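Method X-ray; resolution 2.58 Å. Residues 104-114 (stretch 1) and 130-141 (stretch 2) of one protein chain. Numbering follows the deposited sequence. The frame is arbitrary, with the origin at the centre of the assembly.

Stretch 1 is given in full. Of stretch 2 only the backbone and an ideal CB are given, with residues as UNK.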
# COMPACT_ATOMS: atom_id res chain seq x y z
N ASN A 104 -11.76 -7.97 -16.58
CA ASN A 104 -12.53 -9.10 -16.08
C ASN A 104 -13.92 -8.71 -15.59
O ASN A 104 -14.62 -9.55 -15.03
CB ASN A 104 -11.79 -9.81 -14.95
CG ASN A 104 -11.35 -8.85 -13.85
OD1 ASN A 104 -11.86 -7.73 -13.74
ND2 ASN A 104 -10.43 -9.30 -13.00
N GLU A 105 -14.34 -7.46 -15.77
CA GLU A 105 -15.64 -7.03 -15.28
C GLU A 105 -16.74 -7.48 -16.23
O GLU A 105 -16.65 -7.25 -17.44
CB GLU A 105 -15.67 -5.52 -15.09
CG GLU A 105 -14.81 -5.03 -13.94
CD GLU A 105 -14.85 -3.52 -13.78
OE1 GLU A 105 -15.58 -2.85 -14.54
OE2 GLU A 105 -14.14 -3.01 -12.88
N VAL A 106 -17.76 -8.13 -15.68
CA VAL A 106 -18.94 -8.56 -16.44
C VAL A 106 -20.09 -7.66 -16.03
O VAL A 106 -20.48 -7.62 -14.86
CB VAL A 106 -19.28 -10.04 -16.18
CG1 VAL A 106 -20.60 -10.39 -16.83
CG2 VAL A 106 -18.17 -10.93 -16.71
N VAL A 107 -20.65 -6.94 -17.00
CA VAL A 107 -21.68 -5.94 -16.75
C VAL A 107 -23.04 -6.58 -17.00
O VAL A 107 -23.31 -7.09 -18.10
CB VAL A 107 -21.49 -4.70 -17.63
CG1 VAL A 107 -22.70 -3.80 -17.54
CG2 VAL A 107 -20.23 -3.96 -17.22
N MET A 108 -23.91 -6.54 -16.00
CA MET A 108 -25.25 -7.11 -16.11
C MET A 108 -26.22 -6.27 -15.30
O MET A 108 -25.82 -5.47 -14.44
CB MET A 108 -25.27 -8.57 -15.65
CG MET A 108 -24.93 -8.75 -14.19
SD MET A 108 -24.97 -10.48 -13.69
CE MET A 108 -26.71 -10.87 -13.89
N LEU A 109 -27.51 -6.46 -15.57
CA LEU A 109 -28.54 -5.77 -14.82
C LEU A 109 -28.65 -6.34 -13.41
O LEU A 109 -28.56 -7.55 -13.21
CB LEU A 109 -29.89 -5.91 -15.53
CG LEU A 109 -30.05 -5.32 -16.92
CD1 LEU A 109 -31.47 -5.56 -17.43
CD2 LEU A 109 -29.73 -3.83 -16.92
N ARG A 110 -28.84 -5.44 -12.43
CA ARG A 110 -29.09 -5.90 -11.07
C ARG A 110 -30.35 -6.74 -11.00
O ARG A 110 -30.42 -7.73 -10.25
CB ARG A 110 -29.18 -4.71 -10.12
CG ARG A 110 -29.66 -5.07 -8.72
CD ARG A 110 -29.52 -3.91 -7.75
NE ARG A 110 -28.17 -3.82 -7.21
CZ ARG A 110 -27.25 -2.96 -7.63
NH1 ARG A 110 -27.51 -2.08 -8.58
NH2 ARG A 110 -26.04 -2.98 -7.07
N GLY A 111 -31.37 -6.39 -11.79
CA GLY A 111 -32.57 -7.20 -11.86
C GLY A 111 -32.37 -8.58 -12.45
O GLY A 111 -33.28 -9.41 -12.36
N HIS A 112 -31.21 -8.84 -13.05
CA HIS A 112 -30.90 -10.15 -13.62
C HIS A 112 -30.00 -10.99 -12.73
O HIS A 112 -29.76 -12.16 -13.07
CB HIS A 112 -30.26 -9.99 -15.00
CG HIS A 112 -31.21 -9.55 -16.06
ND1 HIS A 112 -30.86 -9.46 -17.39
CD2 HIS A 112 -32.51 -9.17 -15.99
CE1 HIS A 112 -31.90 -9.05 -18.09
NE2 HIS A 112 -32.92 -8.87 -17.26
N ASN A 113 -29.51 -10.45 -11.62
CA ASN A 113 -28.69 -11.24 -10.71
C ASN A 113 -29.60 -12.19 -9.95
O ASN A 113 -30.12 -11.84 -8.88
CB ASN A 113 -27.92 -10.33 -9.75
CG ASN A 113 -26.84 -11.07 -9.00
OD1 ASN A 113 -26.92 -12.28 -8.78
ND2 ASN A 113 -25.80 -10.34 -8.59
N VAL A 114 -29.79 -13.39 -10.48
CA VAL A 114 -30.82 -14.30 -9.99
C VAL A 114 -30.18 -15.56 -9.42
O VAL A 114 -29.04 -15.92 -9.72
CB VAL A 114 -31.82 -14.66 -11.10
CG1 VAL A 114 -32.60 -13.42 -11.52
CG2 VAL A 114 -31.10 -15.27 -12.28
N UNK A 130 -15.70 -10.43 -12.62
CA UNK A 130 -16.17 -9.63 -11.49
C UNK A 130 -17.43 -8.90 -11.92
O UNK A 130 -17.43 -8.21 -12.95
CB UNK A 130 -15.10 -8.65 -11.01
N UNK A 131 -18.50 -9.05 -11.15
CA UNK A 131 -19.82 -8.57 -11.55
C UNK A 131 -19.91 -7.07 -11.34
O UNK A 131 -19.53 -6.55 -10.28
CB UNK A 131 -20.92 -9.29 -10.77
N UNK A 132 -20.43 -6.36 -12.34
CA UNK A 132 -20.80 -4.95 -12.24
C UNK A 132 -22.30 -4.86 -12.49
O UNK A 132 -22.76 -5.13 -13.60
CB UNK A 132 -20.01 -4.09 -13.23
N UNK A 133 -23.05 -4.47 -11.46
CA UNK A 133 -24.51 -4.43 -11.55
C UNK A 133 -24.98 -3.07 -12.03
O UNK A 133 -24.47 -2.03 -11.61
CB UNK A 133 -25.14 -4.76 -10.20
N UNK A 134 -25.97 -3.08 -12.92
CA UNK A 134 -26.48 -1.89 -13.58
C UNK A 134 -27.91 -1.64 -13.11
O UNK A 134 -28.72 -2.57 -13.02
CB UNK A 134 -26.42 -2.04 -15.10
N UNK A 135 -28.21 -0.39 -12.77
CA UNK A 135 -29.56 -0.00 -12.42
C UNK A 135 -29.97 -0.52 -11.06
O UNK A 135 -29.18 -1.06 -10.28
CB UNK A 135 -30.54 -0.49 -13.48
N UNK A 136 -31.26 -0.35 -10.78
CA UNK A 136 -31.87 -0.83 -9.55
C UNK A 136 -32.64 -2.12 -9.84
O UNK A 136 -32.75 -2.57 -10.98
CB UNK A 136 -32.79 0.23 -8.95
N UNK A 137 -33.17 -2.73 -8.77
CA UNK A 137 -33.91 -3.97 -8.93
C UNK A 137 -35.24 -3.77 -9.65
O UNK A 137 -35.79 -4.73 -10.20
CB UNK A 137 -34.15 -4.61 -7.56
N UNK A 138 -35.76 -2.54 -9.67
CA UNK A 138 -37.04 -2.26 -10.31
C UNK A 138 -36.92 -1.40 -11.56
O UNK A 138 -37.88 -1.34 -12.33
CB UNK A 138 -37.97 -1.57 -9.31
N UNK A 139 -35.78 -0.75 -11.78
CA UNK A 139 -35.62 0.15 -12.91
C UNK A 139 -34.17 0.14 -13.37
O UNK A 139 -33.25 0.08 -12.55
CB UNK A 139 -36.06 1.57 -12.54
N UNK A 140 -33.98 0.17 -14.68
CA UNK A 140 -32.65 0.26 -15.26
C UNK A 140 -32.74 1.05 -16.55
O UNK A 140 -33.54 0.71 -17.44
CB UNK A 140 -32.05 -1.13 -15.51
N UNK A 141 -31.95 2.11 -16.66
CA UNK A 141 -31.94 2.96 -17.84
C UNK A 141 -30.72 2.64 -18.70
O UNK A 141 -29.79 1.94 -18.28
CB UNK A 141 -31.95 4.44 -17.44

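Residues 130-134 run parallel to strand 105-109, so the side chains of 130-133 alternate between the face carrying Glu105 and Val107 and the face carrying Val106 and Met108, while those of 134 and Leu109 diverge.

Position 130 lies on the Glu105 face, its ideal CB 4.1 Å from Asn104 O, with little packed over it; a long polar or aliphatic chain would fit. It is Arg130, whose CD lies 3.7 Å from Asn104 OD1. Its backbone is fixed regardless of side chain: N donates to Asn104 O (2.8 Å) and O accepts from Val106 N (2.8 Å).

Position 131 points to the other face, where its ideal CB is 5.1 Å from Met108 SD. That apolar neighbour suits a medium or large aliphatic residue. Ile131 places CD1 3.9 Å from Met108 SD.

At 132 the ideal CB is 4.0 Å from Val107 CG2 and 4.8 Å from Glu105 OE1. A beta-branched residue would suit the strand, and threonine is as plausible as valine or isoleucine. Val132 is found, with CB against Val107 and CG2 3.6 Å from Glu105 OE1. Its N and O bond to Val106 O (2.8 Å) and Met108 N (3.0 Å).

Position 133 offers the clearest signal: its ideal CB is 3.7 Å from Arg110 NH2, and the amide of Asn113 lies on the same side. An acid is favoured, glutamate having more reach than aspartate; glutamine could accept from one of the two donors but would leave the charge of Arg110 unanswered, and its own NH2 would be poorly placed against the other. Glu133 forms a salt bridge from OE1 to Arg110 NH2 (3.0 Å) and accepts a hydrogen bond at OE2 from Asn113 ND2 (3.2 Å), while its CB covers one face of the guanidinium.

The ideal CB at 134 points sideways, 4.2 Å from Leu109 CD2 and 4.8 Å from Val107 CG1, calling for a compact aliphatic group. Val134 meets both: CG2 is 3.5 Å from Val107 CG1 and CG1 is 4.1 Å from Leu109 CD2. Its O accepts from Arg110 N (2.9 Å).

Position 135 has phi 73° and psi -171°, which favours glycine. Gly135 is present, and its O accepts from Arg110 NH1 (2.6 Å) near the guanidinium plane.

Position 136 points away. At 137, which points sideways, the ideal CB is 4.7 Å from Arg110 CG. Small polar residues are reasonable at both, and they are Ser136 and Ser137. Stretch 1 does not constrain 138 or 139, which are Asn138 and Leu139.

At 140 the CB points toward Leu109 CD2, 3.8 Å away, so a small apolar residue fits well; Ala140 makes this contact. Position 141 points away but precedes a helix, where serine, threonine, aspartate or asparagine often caps; it is Thr141.

Stretch 2 (130-141) RIVEVGSSNLAT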
# COMPACT_ATOMS: atom_id res chain seq x y z
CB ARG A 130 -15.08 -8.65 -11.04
CG ARG A 130 -13.81 -9.35 -10.57
CD ARG A 130 -12.73 -8.37 -10.16
NE ARG A 130 -13.17 -7.50 -9.08
CZ ARG A 130 -13.04 -7.80 -7.79
NH1 ARG A 130 -12.49 -8.94 -7.40
NH2 ARG A 130 -13.47 -6.94 -6.88
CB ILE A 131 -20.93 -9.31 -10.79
CG1 ILE A 131 -20.98 -10.77 -11.24
CG2 ILE A 131 -22.27 -8.63 -11.01
CD1 ILE A 131 -22.31 -11.43 -10.99
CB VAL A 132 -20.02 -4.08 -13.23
CG1 VAL A 132 -20.61 -2.68 -13.27
CG2 VAL A 132 -18.55 -4.04 -12.86
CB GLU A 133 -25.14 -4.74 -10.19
CG GLU A 133 -25.07 -6.20 -9.79
CD GLU A 133 -25.52 -6.44 -8.37
OE1 GLU A 133 -24.97 -5.80 -7.45
OE2 GLU A 133 -26.44 -7.26 -8.16
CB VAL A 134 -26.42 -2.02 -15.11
CG1 VAL A 134 -27.18 -0.88 -15.78
CG2 VAL A 134 -24.98 -2.03 -15.56
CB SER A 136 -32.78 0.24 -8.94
OG SER A 136 -32.04 1.41 -8.63
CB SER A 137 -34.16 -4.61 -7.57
OG SER A 137 -34.87 -3.73 -6.72
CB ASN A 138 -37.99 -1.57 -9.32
CG ASN A 138 -37.47 -0.22 -8.84
OD1 ASN A 138 -36.28 -0.08 -8.54
ND2 ASN A 138 -38.35 0.77 -8.77
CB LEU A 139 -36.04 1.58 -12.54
CG LEU A 139 -36.05 2.60 -13.68
CD1 LEU A 139 -37.16 2.27 -14.67
CD2 LEU A 139 -36.19 4.01 -13.15
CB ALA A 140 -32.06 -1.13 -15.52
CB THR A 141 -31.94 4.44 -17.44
OG1 THR A 141 -30.70 4.76 -16.81
CG2 THR A 141 -33.08 4.72 -16.48
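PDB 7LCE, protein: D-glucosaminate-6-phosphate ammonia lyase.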